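Local coordinates for FabMG, novel types of Enoyl-acyl carrier protein reductase (Uncultured bacterium, PDB 6KI9) that probably reduces the enoyl double bond of acyl chains carried on acyl carrier protein, with a nicotinamide cofactor, in fatty acid synthesis, at residues 108-113 against 168-173; 118-123 against 197-202; 180-185 against 375-380; 186-191 against 366-371; 287-292 against 424-429. All coordinates share one frame; numbering follows the deposited sequence.

Contact 1 touches contact 2 through Met-108, Trp-113 and Phe-171, and contact 4 through Trp-113; contact 4 also touches contact 3. Contacts 3 and 4 share helix 370-384, their centres 11 Å apart, and in sequence 186-191 and 366-371 both fall between the segments of contact 3. Helices 171-180, 189-194 and 196-219 follow one another and carry segments of contacts 1, 4 and 2, with 180-185 in the loop between the first two. Contact 5 lies across the chain's centre from contacts 1 and 2, about 34 to 35 Å between centres, but about 4 Å from contact 3 at the nearest atoms. It belongs to the mixed, mainly parallel sheet, at the ends of the parallel pair 283-287 and 421-423.

Contact 1: residues 108-113 against 168-173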
# COMPACT_ATOMS: atom_id res chain seq x y z
N MET A 108 -7.72 -28.29 -3.60
CA MET A 108 -7.03 -27.83 -4.80
C MET A 108 -5.58 -28.30 -4.79
O MET A 108 -4.90 -28.23 -3.77
CB MET A 108 -7.08 -26.31 -4.92
CG MET A 108 -8.44 -25.76 -5.29
SD MET A 108 -8.37 -24.01 -5.70
CE MET A 108 -10.07 -23.71 -6.17
N THR A 109 -5.12 -28.77 -5.94
CA THR A 109 -3.76 -29.25 -6.07
C THR A 109 -3.03 -28.45 -7.14
O THR A 109 -3.63 -27.62 -7.82
CB THR A 109 -3.71 -30.74 -6.45
OG1 THR A 109 -4.16 -30.91 -7.80
CG2 THR A 109 -4.61 -31.55 -5.52
N LEU A 110 -1.74 -28.71 -7.27
CA LEU A 110 -0.92 -28.07 -8.29
C LEU A 110 -1.52 -28.31 -9.68
O LEU A 110 -1.53 -27.41 -10.53
CB LEU A 110 0.52 -28.59 -8.22
CG LEU A 110 1.58 -27.72 -8.88
CD1 LEU A 110 1.41 -26.27 -8.45
CD2 LEU A 110 2.97 -28.22 -8.51
N LYS A 111 -2.02 -29.52 -9.91
CA LYS A 111 -2.53 -29.90 -11.22
C LYS A 111 -4.01 -29.56 -11.43
O LYS A 111 -4.46 -29.43 -12.56
CB LYS A 111 -2.32 -31.40 -11.43
CG LYS A 111 -2.51 -31.85 -12.87
CD LYS A 111 -1.42 -31.29 -13.77
CE LYS A 111 -1.81 -31.37 -15.24
NZ LYS A 111 -3.14 -30.76 -15.49
N SER A 112 -4.77 -29.40 -10.34
CA SER A 112 -6.21 -29.22 -10.46
C SER A 112 -6.71 -27.77 -10.37
O SER A 112 -7.79 -27.45 -10.86
CB SER A 112 -6.94 -30.06 -9.41
OG SER A 112 -6.92 -29.43 -8.14
N TRP A 113 -5.93 -26.89 -9.73
CA TRP A 113 -6.43 -25.57 -9.34
C TRP A 113 -6.95 -24.71 -10.49
O TRP A 113 -7.89 -23.93 -10.31
CB TRP A 113 -5.36 -24.79 -8.56
CG TRP A 113 -4.19 -24.31 -9.38
CD1 TRP A 113 -2.99 -24.93 -9.52
CD2 TRP A 113 -4.11 -23.10 -10.14
NE1 TRP A 113 -2.16 -24.19 -10.33
CE2 TRP A 113 -2.83 -23.06 -10.73
CE3 TRP A 113 -5.00 -22.05 -10.39
CZ2 TRP A 113 -2.41 -22.01 -11.55
CZ3 TRP A 113 -4.58 -21.01 -11.21
CH2 TRP A 113 -3.30 -21.00 -11.77
N VAL A 168 -4.21 -21.13 1.05
CA VAL A 168 -4.35 -22.32 0.22
C VAL A 168 -2.94 -22.80 -0.12
O VAL A 168 -2.05 -22.01 -0.42
CB VAL A 168 -5.18 -22.06 -1.06
CG1 VAL A 168 -4.59 -20.91 -1.87
CG2 VAL A 168 -5.29 -23.32 -1.90
N LYS A 169 -2.75 -24.12 -0.05
CA LYS A 169 -1.42 -24.71 -0.11
C LYS A 169 -0.74 -24.52 -1.46
O LYS A 169 0.48 -24.46 -1.55
CB LYS A 169 -1.53 -26.21 0.19
CG LYS A 169 -2.91 -26.77 -0.12
CD LYS A 169 -3.07 -28.21 0.34
CE LYS A 169 -3.18 -28.31 1.85
NZ LYS A 169 -3.36 -29.73 2.27
N VAL A 170 -1.55 -24.41 -2.51
CA VAL A 170 -1.04 -24.30 -3.87
C VAL A 170 -0.50 -22.91 -4.21
O VAL A 170 0.30 -22.76 -5.14
CB VAL A 170 -2.13 -24.69 -4.90
CG1 VAL A 170 -3.23 -23.64 -4.96
CG2 VAL A 170 -1.52 -24.93 -6.28
N PHE A 171 -0.93 -21.89 -3.47
CA PHE A 171 -0.64 -20.51 -3.87
C PHE A 171 0.84 -20.14 -3.91
O PHE A 171 1.25 -19.40 -4.79
CB PHE A 171 -1.37 -19.52 -2.95
CG PHE A 171 -1.24 -18.10 -3.41
CD1 PHE A 171 -2.01 -17.63 -4.47
CD2 PHE A 171 -0.33 -17.24 -2.83
CE1 PHE A 171 -1.89 -16.33 -4.91
CE2 PHE A 171 -0.19 -15.94 -3.27
CZ PHE A 171 -0.98 -15.48 -4.31
N LEU A 172 1.64 -20.64 -2.97
CA LEU A 172 3.06 -20.31 -2.95
C LEU A 172 3.74 -20.65 -4.29
O LEU A 172 4.49 -19.84 -4.83
CB LEU A 172 3.78 -21.03 -1.81
CG LEU A 172 5.30 -20.84 -1.79
CD1 LEU A 172 5.65 -19.48 -1.21
CD2 LEU A 172 6.00 -21.96 -1.03
N ALA A 173 3.48 -21.85 -4.80
CA ALA A 173 4.08 -22.30 -6.05
C ALA A 173 3.61 -21.46 -7.24
O ALA A 173 4.41 -21.07 -8.11
CB ALA A 173 3.76 -23.77 -6.29
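Val-170 is at the centre of this contact. Its CG2 methyl meets CD1 of Trp-113 at 3.6 Å, and the same methyl is 3.8 Å from CA of Leu-110 and 3.7 Å from the carbonyl oxygen O of Thr-109. One branch of the valine thus touches both the Thr-109 and Leu-110 backbone and the five-membered part of the indole; CG2 stands anti to the valine's own N, and the side chains of Trp-113 and Val-170 meet at about a right angle, with the methyl oblique to the ring. Leu-110 extends the patch along the helix: its CD1 touches Val-170 CG2 at 3.9 Å and then Ala-173 CB at 4.1 Å, reached with CG anti to the leucine N (chi1 -160°).

Behind this first shell, the turn at 109-113 sets the indole. Trp-113 N donates to Thr-109 O, and Thr-109 N gives a good bond to Ser-112 OG (2.9 Å, 162° at the hydrogen), while Thr-109 OG1 accepts weakly from the N atoms of Lys-111 and Ser-112. Ser-112 OG is held further by Asp-116. On the other side a type I beta turn, Val-168 to Phe-171, leads into helix 171-180 and presents Val-170. Farther out, Met-108 packs on Leu-118 and Leu-197, and so joins this loop to helix 196-219.

No hydrogen bond crosses between the two segments; those that shape the turns stay on their own side, and the contact between loop and helix start is apolar, so its hold depends on close fit.

Contact 2: residues 118-123 against 197-202; sequences LDWAHI and LGKLIL
Leu-200 is touched by three residues of 118-123: Leu-118 and Trp-120 share its CB, and Ile-123 takes its CD1. With CG anti to its backbone N (chi1 177°), it offers CB to CD1 of Leu-118 at 4.0 Å and its CD1 branch to CG2 of Ile-123 at 3.9 Å. Leu-118 comes across it at about a right angle, whereas Ile-123 approaches obliquely. For Trp-120, chi1 of -66° lays CG beside the tryptophan's own N, and the ring then reaches across so that its far corner, CH2, lies 3.7 Å from CB of Lys-199 and equally close to the backbone N of Leu-200. That N sits at the ring edge, near its plane. Leu-118 CB covers one face of the same indole, offset toward the rim.

These residues pack the start of helix 120-146, and the residue leading into it, against the first turns of helix 196-219. Asp-119 is the N-cap of the former, its OD1 accepting weakly from the N atoms of Ala-121 and His-122. Asp-196 links the two helix starts, taking a hydrogen bond from Leu-118 N and a weak one from Trp-120 NE1. Lys-199 touches the indole through CB and then runs fully extended, its amine led away from 118-123.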
# COMPACT_ATOMS: atom_id res chain seq x y z
N LEU A 118 -15.79 -23.33 -8.17
CA LEU A 118 -16.31 -23.03 -6.84
C LEU A 118 -17.82 -22.81 -6.83
O LEU A 118 -18.40 -22.40 -7.84
CB LEU A 118 -15.62 -21.79 -6.26
CG LEU A 118 -14.10 -21.82 -6.12
CD1 LEU A 118 -13.58 -20.43 -5.75
CD2 LEU A 118 -13.68 -22.85 -5.09
N ASP A 119 -18.44 -23.07 -5.69
CA ASP A 119 -19.86 -22.78 -5.48
C ASP A 119 -20.05 -21.30 -5.15
O ASP A 119 -19.96 -20.90 -3.99
CB ASP A 119 -20.41 -23.68 -4.36
CG ASP A 119 -21.87 -23.42 -4.04
OD1 ASP A 119 -22.53 -22.60 -4.72
OD2 ASP A 119 -22.38 -24.07 -3.10
N TRP A 120 -20.33 -20.50 -6.17
CA TRP A 120 -20.41 -19.05 -6.01
C TRP A 120 -21.63 -18.57 -5.20
O TRP A 120 -21.61 -17.48 -4.64
CB TRP A 120 -20.40 -18.37 -7.38
CG TRP A 120 -19.09 -18.56 -8.10
CD1 TRP A 120 -18.87 -19.30 -9.22
CD2 TRP A 120 -17.82 -18.03 -7.71
NE1 TRP A 120 -17.54 -19.24 -9.57
CE2 TRP A 120 -16.87 -18.47 -8.66
CE3 TRP A 120 -17.39 -17.21 -6.66
CZ2 TRP A 120 -15.52 -18.13 -8.58
CZ3 TRP A 120 -16.04 -16.87 -6.59
CH2 TRP A 120 -15.13 -17.33 -7.55
N ALA A 121 -22.68 -19.39 -5.14
CA ALA A 121 -23.83 -19.05 -4.32
C ALA A 121 -23.43 -19.06 -2.84
O ALA A 121 -23.72 -18.11 -2.07
CB ALA A 121 -24.97 -20.01 -4.57
N HIS A 122 -22.74 -20.12 -2.45
CA HIS A 122 -22.30 -20.27 -1.08
C HIS A 122 -21.28 -19.18 -0.75
O HIS A 122 -21.34 -18.56 0.31
CB HIS A 122 -21.69 -21.65 -0.83
CG HIS A 122 -21.29 -21.88 0.59
ND1 HIS A 122 -22.21 -21.89 1.62
CD2 HIS A 122 -20.08 -22.06 1.16
CE1 HIS A 122 -21.58 -22.10 2.76
NE2 HIS A 122 -20.29 -22.19 2.51
N ILE A 123 -20.34 -18.97 -1.67
CA ILE A 123 -19.34 -17.92 -1.50
C ILE A 123 -20.02 -16.57 -1.30
O ILE A 123 -19.60 -15.79 -0.45
CB ILE A 123 -18.37 -17.88 -2.69
CG1 ILE A 123 -17.46 -19.11 -2.66
CG2 ILE A 123 -17.52 -16.62 -2.65
CD1 ILE A 123 -16.56 -19.24 -3.84
N LEU A 197 -10.28 -19.76 -8.42
CA LEU A 197 -9.41 -19.37 -7.32
C LEU A 197 -9.05 -17.89 -7.43
O LEU A 197 -9.18 -17.13 -6.47
CB LEU A 197 -8.13 -20.21 -7.31
CG LEU A 197 -7.05 -19.81 -6.30
CD1 LEU A 197 -7.56 -19.96 -4.87
CD2 LEU A 197 -5.78 -20.63 -6.52
N GLY A 198 -8.62 -17.48 -8.62
CA GLY A 198 -8.24 -16.10 -8.85
C GLY A 198 -9.41 -15.14 -8.72
O GLY A 198 -9.27 -14.03 -8.22
N LYS A 199 -10.59 -15.57 -9.17
CA LYS A 199 -11.78 -14.74 -9.06
C LYS A 199 -12.13 -14.52 -7.59
O LYS A 199 -12.50 -13.41 -7.19
CB LYS A 199 -12.95 -15.36 -9.83
CG LYS A 199 -12.76 -15.31 -11.34
CD LYS A 199 -13.85 -16.06 -12.09
CE LYS A 199 -13.67 -15.93 -13.59
NZ LYS A 199 -14.71 -16.68 -14.35
N LEU A 200 -11.98 -15.57 -6.79
CA LEU A 200 -12.22 -15.46 -5.35
C LEU A 200 -11.23 -14.48 -4.73
O LEU A 200 -11.61 -13.59 -3.95
CB LEU A 200 -12.11 -16.83 -4.68
CG LEU A 200 -12.27 -16.82 -3.15
CD1 LEU A 200 -13.65 -16.29 -2.74
CD2 LEU A 200 -12.02 -18.21 -2.58
N ILE A 201 -9.96 -14.65 -5.10
CA ILE A 201 -8.90 -13.75 -4.63
C ILE A 201 -9.23 -12.29 -4.96
O ILE A 201 -9.14 -11.43 -4.09
CB ILE A 201 -7.53 -14.12 -5.24
CG1 ILE A 201 -7.05 -15.45 -4.67
CG2 ILE A 201 -6.51 -13.02 -4.98
CD1 ILE A 201 -5.78 -15.96 -5.31
N LEU A 202 -9.64 -12.02 -6.19
CA LEU A 202 -10.01 -10.65 -6.59
C LEU A 202 -11.21 -10.11 -5.80
O LEU A 202 -11.24 -8.92 -5.44
CB LEU A 202 -10.30 -10.59 -8.10
CG LEU A 202 -9.09 -10.73 -9.02
CD1 LEU A 202 -9.55 -10.93 -10.46
CD2 LEU A 202 -8.16 -9.53 -8.91

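Contact 3: residues 180-185 against 375-380; sequences KGRGER and IMIGTS
Arg-182 and Ile-377 lie obliquely across each other, the arginine spreading its flat end over a branch of the isoleucine. The contact joins the turn that follows helix 171-180 to the side of helix 370-384, in the middle of that helix. CG2 of Ile-377 sits over the centre of one guanidinium face, 3.5 Å above the plane and 3.6 Å from CZ, so the charged group is stacked on a methyl rather than paired across the contact. The arginine chain is bent at chi3 (-67°), which brings the guanidinium face over that methyl; before the bend, its CG meets CD1 of Ile-377 at 3.9 Å and its CD meets CB at 4.0 Å. The guanidinium's NH2 ends 4.0 Å from the backbone N of Gly-378. Farther along the helix, Asp-381 gives NH1 a long, weak ion-pair partner.

The other arm of Ile-377 points at the end of helix 171-180. CG1 is anti to the isoleucine's carbonyl carbon, and CD1 runs on toward the backbone between Lys-180 and Gly-181, the residue at which helical geometry ends. An alanine in place of Ile-377 lacks both branches and would probably leave the guanidinium face without its methyl and a gap beside the Lys-180 carbonyl. The CD1 methyl comes within 3.4 Å of the carbonyl oxygen O of Lys-180.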
# COMPACT_ATOMS: atom_id res chain seq x y z
N LYS A 180 8.37 -14.84 -10.46
CA LYS A 180 9.80 -15.08 -10.64
C LYS A 180 10.14 -16.06 -11.77
O LYS A 180 11.32 -16.26 -12.07
CB LYS A 180 10.41 -15.59 -9.33
CG LYS A 180 10.28 -14.63 -8.17
CD LYS A 180 11.11 -15.10 -6.99
CE LYS A 180 10.61 -16.43 -6.46
NZ LYS A 180 11.43 -16.93 -5.33
N GLY A 181 9.13 -16.65 -12.39
CA GLY A 181 9.38 -17.68 -13.39
C GLY A 181 9.81 -17.16 -14.75
O GLY A 181 9.21 -16.22 -15.29
N ARG A 182 10.85 -17.78 -15.30
CA ARG A 182 11.30 -17.55 -16.66
C ARG A 182 11.32 -18.89 -17.41
O ARG A 182 11.34 -19.95 -16.79
CB ARG A 182 12.69 -16.91 -16.68
CG ARG A 182 12.69 -15.41 -16.40
CD ARG A 182 14.11 -14.87 -16.30
NE ARG A 182 14.82 -15.39 -15.14
CZ ARG A 182 16.08 -15.08 -14.83
NH1 ARG A 182 16.65 -15.60 -13.76
NH2 ARG A 182 16.76 -14.26 -15.62
N GLY A 183 11.30 -18.82 -18.74
CA GLY A 183 11.33 -20.02 -19.57
C GLY A 183 10.10 -20.87 -19.34
O GLY A 183 8.98 -20.36 -19.35
N GLU A 184 10.29 -22.17 -19.13
CA GLU A 184 9.18 -23.08 -18.87
C GLU A 184 8.53 -22.80 -17.52
O GLU A 184 7.38 -23.18 -17.30
CB GLU A 184 9.61 -24.54 -18.94
CG GLU A 184 10.25 -24.98 -20.25
CD GLU A 184 10.89 -26.35 -20.15
OE1 GLU A 184 11.00 -26.86 -19.01
OE2 GLU A 184 11.25 -26.93 -21.19
N ARG A 185 9.26 -22.13 -16.64
CA ARG A 185 8.73 -21.79 -15.32
C ARG A 185 7.77 -20.60 -15.37
O ARG A 185 7.00 -20.38 -14.43
CB ARG A 185 9.87 -21.49 -14.35
CG ARG A 185 10.72 -22.68 -14.00
CD ARG A 185 10.04 -23.53 -12.93
NE ARG A 185 9.67 -22.74 -11.76
CZ ARG A 185 8.97 -23.20 -10.74
NH1 ARG A 185 8.67 -22.41 -9.71
NH2 ARG A 185 8.55 -24.46 -10.74
N ILE A 375 13.21 -9.60 -19.26
CA ILE A 375 13.97 -8.36 -19.12
C ILE A 375 13.93 -7.82 -17.69
O ILE A 375 14.94 -7.32 -17.19
CB ILE A 375 13.48 -7.27 -20.12
CG1 ILE A 375 14.48 -6.11 -20.16
CG2 ILE A 375 12.07 -6.78 -19.81
CD1 ILE A 375 14.16 -5.05 -21.19
N MET A 376 12.79 -7.93 -17.01
CA MET A 376 12.66 -7.41 -15.65
C MET A 376 13.47 -8.25 -14.67
O MET A 376 14.26 -7.71 -13.88
CB MET A 376 11.18 -7.36 -15.22
CG MET A 376 10.99 -6.90 -13.78
SD MET A 376 9.29 -6.53 -13.31
CE MET A 376 8.57 -8.17 -13.28
N ILE A 377 13.29 -9.57 -14.70
CA ILE A 377 14.01 -10.40 -13.74
C ILE A 377 15.50 -10.37 -14.06
O ILE A 377 16.33 -10.27 -13.15
CB ILE A 377 13.48 -11.85 -13.71
CG1 ILE A 377 12.01 -11.85 -13.27
CG2 ILE A 377 14.31 -12.71 -12.77
CD1 ILE A 377 11.31 -13.17 -13.47
N GLY A 378 15.84 -10.40 -15.35
CA GLY A 378 17.23 -10.31 -15.75
C GLY A 378 17.90 -9.03 -15.27
O GLY A 378 19.01 -9.08 -14.71
N THR A 379 17.24 -7.90 -15.48
CA THR A 379 17.80 -6.61 -15.10
C THR A 379 17.94 -6.49 -13.58
O THR A 379 18.98 -6.06 -13.07
CB THR A 379 16.93 -5.45 -15.63
OG1 THR A 379 16.84 -5.53 -17.06
CG2 THR A 379 17.53 -4.10 -15.25
N SER A 380 16.89 -6.91 -12.87
CA SER A 380 16.92 -6.90 -11.41
C SER A 380 18.09 -7.71 -10.87
O SER A 380 18.84 -7.24 -10.01
CB SER A 380 15.60 -7.44 -10.85
OG SER A 380 15.67 -7.54 -9.44

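Contact 4: residues 186-191 against 366-371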
# COMPACT_ATOMS: atom_id res chain seq x y z
N PHE A 186 7.81 -19.84 -16.46
CA PHE A 186 6.95 -18.67 -16.59
C PHE A 186 5.48 -19.06 -16.48
O PHE A 186 5.06 -20.10 -16.98
CB PHE A 186 7.18 -17.95 -17.92
CG PHE A 186 6.17 -16.87 -18.20
CD1 PHE A 186 6.27 -15.64 -17.58
CD2 PHE A 186 5.11 -17.10 -19.06
CE1 PHE A 186 5.34 -14.65 -17.82
CE2 PHE A 186 4.18 -16.11 -19.31
CZ PHE A 186 4.29 -14.88 -18.69
N LEU A 187 4.71 -18.22 -15.79
CA LEU A 187 3.27 -18.42 -15.71
C LEU A 187 2.57 -17.07 -15.82
O LEU A 187 2.93 -16.13 -15.11
CB LEU A 187 2.88 -19.11 -14.41
CG LEU A 187 1.39 -19.41 -14.25
CD1 LEU A 187 0.92 -20.33 -15.37
CD2 LEU A 187 1.12 -20.03 -12.89
N SER A 188 1.59 -16.99 -16.71
CA SER A 188 0.82 -15.76 -16.88
C SER A 188 -0.02 -15.47 -15.64
O SER A 188 -0.63 -16.38 -15.07
CB SER A 188 -0.07 -15.85 -18.12
OG SER A 188 -0.88 -14.70 -18.26
N SER A 189 -0.07 -14.21 -15.23
CA SER A 189 -0.96 -13.79 -14.14
C SER A 189 -2.42 -14.05 -14.53
O SER A 189 -3.29 -14.28 -13.67
CB SER A 189 -0.76 -12.31 -13.82
OG SER A 189 -0.82 -11.52 -14.99
N SER A 190 -2.68 -14.02 -15.83
CA SER A 190 -4.00 -14.29 -16.36
C SER A 190 -4.44 -15.72 -16.07
O SER A 190 -5.63 -15.99 -15.94
CB SER A 190 -4.03 -14.03 -17.87
OG SER A 190 -3.83 -12.65 -18.14
N ALA A 191 -3.48 -16.64 -15.98
CA ALA A 191 -3.80 -18.02 -15.64
C ALA A 191 -4.46 -18.08 -14.27
O ALA A 191 -5.43 -18.79 -14.07
CB ALA A 191 -2.55 -18.89 -15.67
N MET A 366 -1.82 -4.53 -16.30
CA MET A 366 -1.71 -5.45 -17.43
C MET A 366 -1.21 -6.81 -16.98
O MET A 366 -0.59 -6.94 -15.93
CB MET A 366 -0.78 -4.87 -18.49
CG MET A 366 -1.21 -3.51 -19.01
SD MET A 366 0.01 -2.82 -20.13
CE MET A 366 -0.10 -3.95 -21.52
N PRO A 367 -1.50 -7.85 -17.78
CA PRO A 367 -0.90 -9.16 -17.52
C PRO A 367 0.60 -9.15 -17.77
O PRO A 367 1.07 -8.38 -18.61
CB PRO A 367 -1.61 -10.09 -18.52
CG PRO A 367 -2.83 -9.34 -18.95
CD PRO A 367 -2.46 -7.90 -18.89
N ASN A 368 1.35 -9.97 -17.04
CA ASN A 368 2.76 -10.14 -17.34
C ASN A 368 2.93 -10.91 -18.64
O ASN A 368 1.98 -11.52 -19.14
CB ASN A 368 3.47 -10.87 -16.19
CG ASN A 368 2.96 -12.29 -16.00
OD1 ASN A 368 1.89 -12.64 -16.50
ND2 ASN A 368 3.72 -13.10 -15.27
N THR A 369 4.14 -10.87 -19.20
CA THR A 369 4.46 -11.64 -20.40
C THR A 369 5.81 -12.32 -20.21
O THR A 369 6.57 -11.95 -19.32
CB THR A 369 4.52 -10.74 -21.66
OG1 THR A 369 5.58 -9.79 -21.51
CG2 THR A 369 3.20 -10.00 -21.87
N ALA A 370 6.10 -13.31 -21.05
CA ALA A 370 7.38 -14.01 -20.98
C ALA A 370 8.54 -13.04 -21.22
O ALA A 370 9.60 -13.13 -20.57
CB ALA A 370 7.42 -15.15 -21.99
N GLU A 371 8.33 -12.10 -22.13
CA GLU A 371 9.33 -11.09 -22.46
C GLU A 371 9.59 -10.19 -21.25
O GLU A 371 10.74 -9.86 -20.92
CB GLU A 371 8.87 -10.26 -23.66
CG GLU A 371 8.84 -11.01 -24.98
CD GLU A 371 7.66 -11.96 -25.11
OE1 GLU A 371 6.66 -11.79 -24.38
OE2 GLU A 371 7.73 -12.88 -25.95
O HOH W 1 0.29 -13.03 -20.24
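A chi1 of 64° holds the amide of Asn-368 between its own N and carbonyl carbon, turned toward 186-191, while Phe-186, with CG anti to N (chi1 171°), lays its ring against the start of helix 370-384. The two segments run roughly antiparallel here, each leading into a capped helix: Ser-188 OG accepts from Ser-190 N, and Thr-369 OG1 from Leu-372 N.

The asparagine grips the backbone from both ends of its amide. ND2 donates to Leu-187 O at 3.1 Å, nearly straight at 170° and with that oxygen close to the amide plane; OD1 takes the N-H of Ser-189 at 2.8 Å, from a donor tilted off the carbonyl plane. Exchange for a leucine here is likely to leave Leu-187 O and Ser-189 N without these mates, and the two segments less firmly joined.

A water lies 2.8 Å from Ser-188 OG, on the side of Asn-368 O. Pro-367 packs its CB against Ser-190 OG at 3.4 Å. Ala-370 covers one face of the Phe-186 ring: its N lies 3.3 Å above the ring plane, offset toward the rim, and its CB makes a CH-pi contact, 4.2 Å from the centroid.

Contact 5: residues 287-292 against 424-429; sequences NCPEIR and LSHDVI
The imidazole of His-426 meets Pro-289 at its edge: CB of the proline lies near the ring plane, 4.3 Å from CD2. Also at the edge, in the plane, is a water 2.9 Å from His-426 NE2, and this water donates to both O and OE1 of Glu-290, so that the histidine is tied to the opposite segment through one solvent molecule. The other carboxylate oxygen, OE2, is held by Tyr-241 and Gln-255. The puckered proline ring packs its CD and CG against Leu-424 O, CD at 3.2 Å, and CG continues obliquely onto CG1 of Ile-429 at 4.1 Å.

The one direct hydrogen bond across the segments is backbone to backbone: Leu-424 N donates to Asn-287 O at 2.9 Å, with 165° at the hydrogen. A second water lies 2.8 Å from both Asn-287 O and Leu-424 O, with more acceptors in reach than it can serve. Cys-288 SG brushes CD1 of Leu-424, and a tetraethylene glycol molecule, probably from the crystallisation liquor, lies beside the cysteine.

All of this is buried where two neighbouring parallel strands end. The Leu-424 bond joins the last residue of strand 283-287 to the residue after strand 421-423, which gives way to helix 426-436, while 288-292 runs on as loop; Ile-429 packs on helix 394-413, and His-426 on strand 244-248.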
# COMPACT_ATOMS: atom_id res chain seq x y z
N ASN A 287 -1.58 7.89 -4.02
CA ASN A 287 -0.89 6.89 -4.82
C ASN A 287 0.62 7.10 -4.72
O ASN A 287 1.17 8.04 -5.29
CB ASN A 287 -1.37 6.94 -6.27
CG ASN A 287 -2.74 6.31 -6.43
OD1 ASN A 287 -3.04 5.29 -5.80
ND2 ASN A 287 -3.58 6.91 -7.25
N CYS A 288 1.26 6.21 -3.96
CA CYS A 288 2.64 6.39 -3.55
C CYS A 288 3.60 5.59 -4.44
O CYS A 288 3.18 4.67 -5.15
CB CYS A 288 2.80 5.98 -2.08
SG CYS A 288 1.83 6.98 -0.95
N PRO A 289 4.90 5.93 -4.40
CA PRO A 289 5.87 5.24 -5.26
C PRO A 289 6.09 3.77 -4.93
O PRO A 289 5.80 3.31 -3.82
CB PRO A 289 7.17 6.03 -5.02
CG PRO A 289 6.71 7.37 -4.54
CD PRO A 289 5.50 7.08 -3.71
N GLU A 290 6.63 3.05 -5.91
CA GLU A 290 7.18 1.73 -5.67
C GLU A 290 8.27 1.80 -4.60
O GLU A 290 9.11 2.70 -4.62
CB GLU A 290 7.79 1.15 -6.95
CG GLU A 290 6.84 1.06 -8.13
CD GLU A 290 6.76 2.35 -8.93
OE1 GLU A 290 7.47 3.32 -8.60
OE2 GLU A 290 5.97 2.39 -9.90
N ILE A 291 8.25 0.85 -3.66
CA ILE A 291 9.36 0.67 -2.73
C ILE A 291 9.60 -0.83 -2.56
O ILE A 291 8.75 -1.64 -2.91
CB ILE A 291 9.09 1.29 -1.34
CG1 ILE A 291 7.84 0.67 -0.72
CG2 ILE A 291 8.97 2.80 -1.43
CD1 ILE A 291 7.60 1.10 0.72
N ARG A 292 10.76 -1.18 -2.04
CA ARG A 292 11.05 -2.58 -1.74
C ARG A 292 11.95 -2.63 -0.52
O ARG A 292 13.18 -2.70 -0.64
CB ARG A 292 11.69 -3.29 -2.94
CG ARG A 292 11.62 -4.80 -2.83
CD ARG A 292 12.16 -5.48 -4.07
NE ARG A 292 12.00 -6.93 -3.98
CZ ARG A 292 12.78 -7.79 -4.62
NH1 ARG A 292 13.77 -7.36 -5.38
NH2 ARG A 292 12.58 -9.10 -4.48
N LEU A 424 1.74 10.82 -5.57
CA LEU A 424 3.00 11.32 -5.05
C LEU A 424 4.11 10.64 -5.83
O LEU A 424 4.49 9.51 -5.52
CB LEU A 424 3.13 11.03 -3.54
CG LEU A 424 1.99 11.54 -2.66
CD1 LEU A 424 2.29 11.26 -1.21
CD2 LEU A 424 1.78 13.02 -2.88
N SER A 425 4.61 11.31 -6.86
CA SER A 425 5.66 10.73 -7.70
C SER A 425 7.04 11.27 -7.31
O SER A 425 7.16 12.04 -6.35
CB SER A 425 5.36 10.99 -9.17
OG SER A 425 4.22 10.25 -9.58
N HIS A 426 8.07 10.87 -8.05
CA HIS A 426 9.44 11.20 -7.66
C HIS A 426 9.73 12.70 -7.61
O HIS A 426 10.58 13.14 -6.84
CB HIS A 426 10.43 10.52 -8.62
CG HIS A 426 10.57 9.04 -8.40
ND1 HIS A 426 11.53 8.29 -9.04
CD2 HIS A 426 9.89 8.19 -7.61
CE1 HIS A 426 11.43 7.03 -8.65
NE2 HIS A 426 10.43 6.95 -7.78
N ASP A 427 9.01 13.50 -8.40
CA ASP A 427 9.25 14.94 -8.40
C ASP A 427 8.94 15.58 -7.04
O ASP A 427 9.81 16.24 -6.45
CB ASP A 427 8.46 15.62 -9.53
CG ASP A 427 6.95 15.40 -9.44
OD1 ASP A 427 6.50 14.36 -8.92
OD2 ASP A 427 6.21 16.28 -9.93
N VAL A 428 7.74 15.33 -6.51
CA VAL A 428 7.33 15.98 -5.27
C VAL A 428 8.03 15.33 -4.07
O VAL A 428 8.34 16.00 -3.09
CB VAL A 428 5.78 15.96 -5.10
CG1 VAL A 428 5.27 14.56 -4.79
CG2 VAL A 428 5.36 16.95 -4.03
N ILE A 429 8.33 14.04 -4.18
CA ILE A 429 9.13 13.35 -3.16
C ILE A 429 10.52 13.99 -3.06
O ILE A 429 11.01 14.29 -1.96
CB ILE A 429 9.26 11.84 -3.48
CG1 ILE A 429 7.90 11.16 -3.39
CG2 ILE A 429 10.28 11.18 -2.55
CD1 ILE A 429 7.45 10.89 -1.99
O HOH W 2 3.29 7.55 -7.11
O HOH W 3 9.53 4.33 -7.07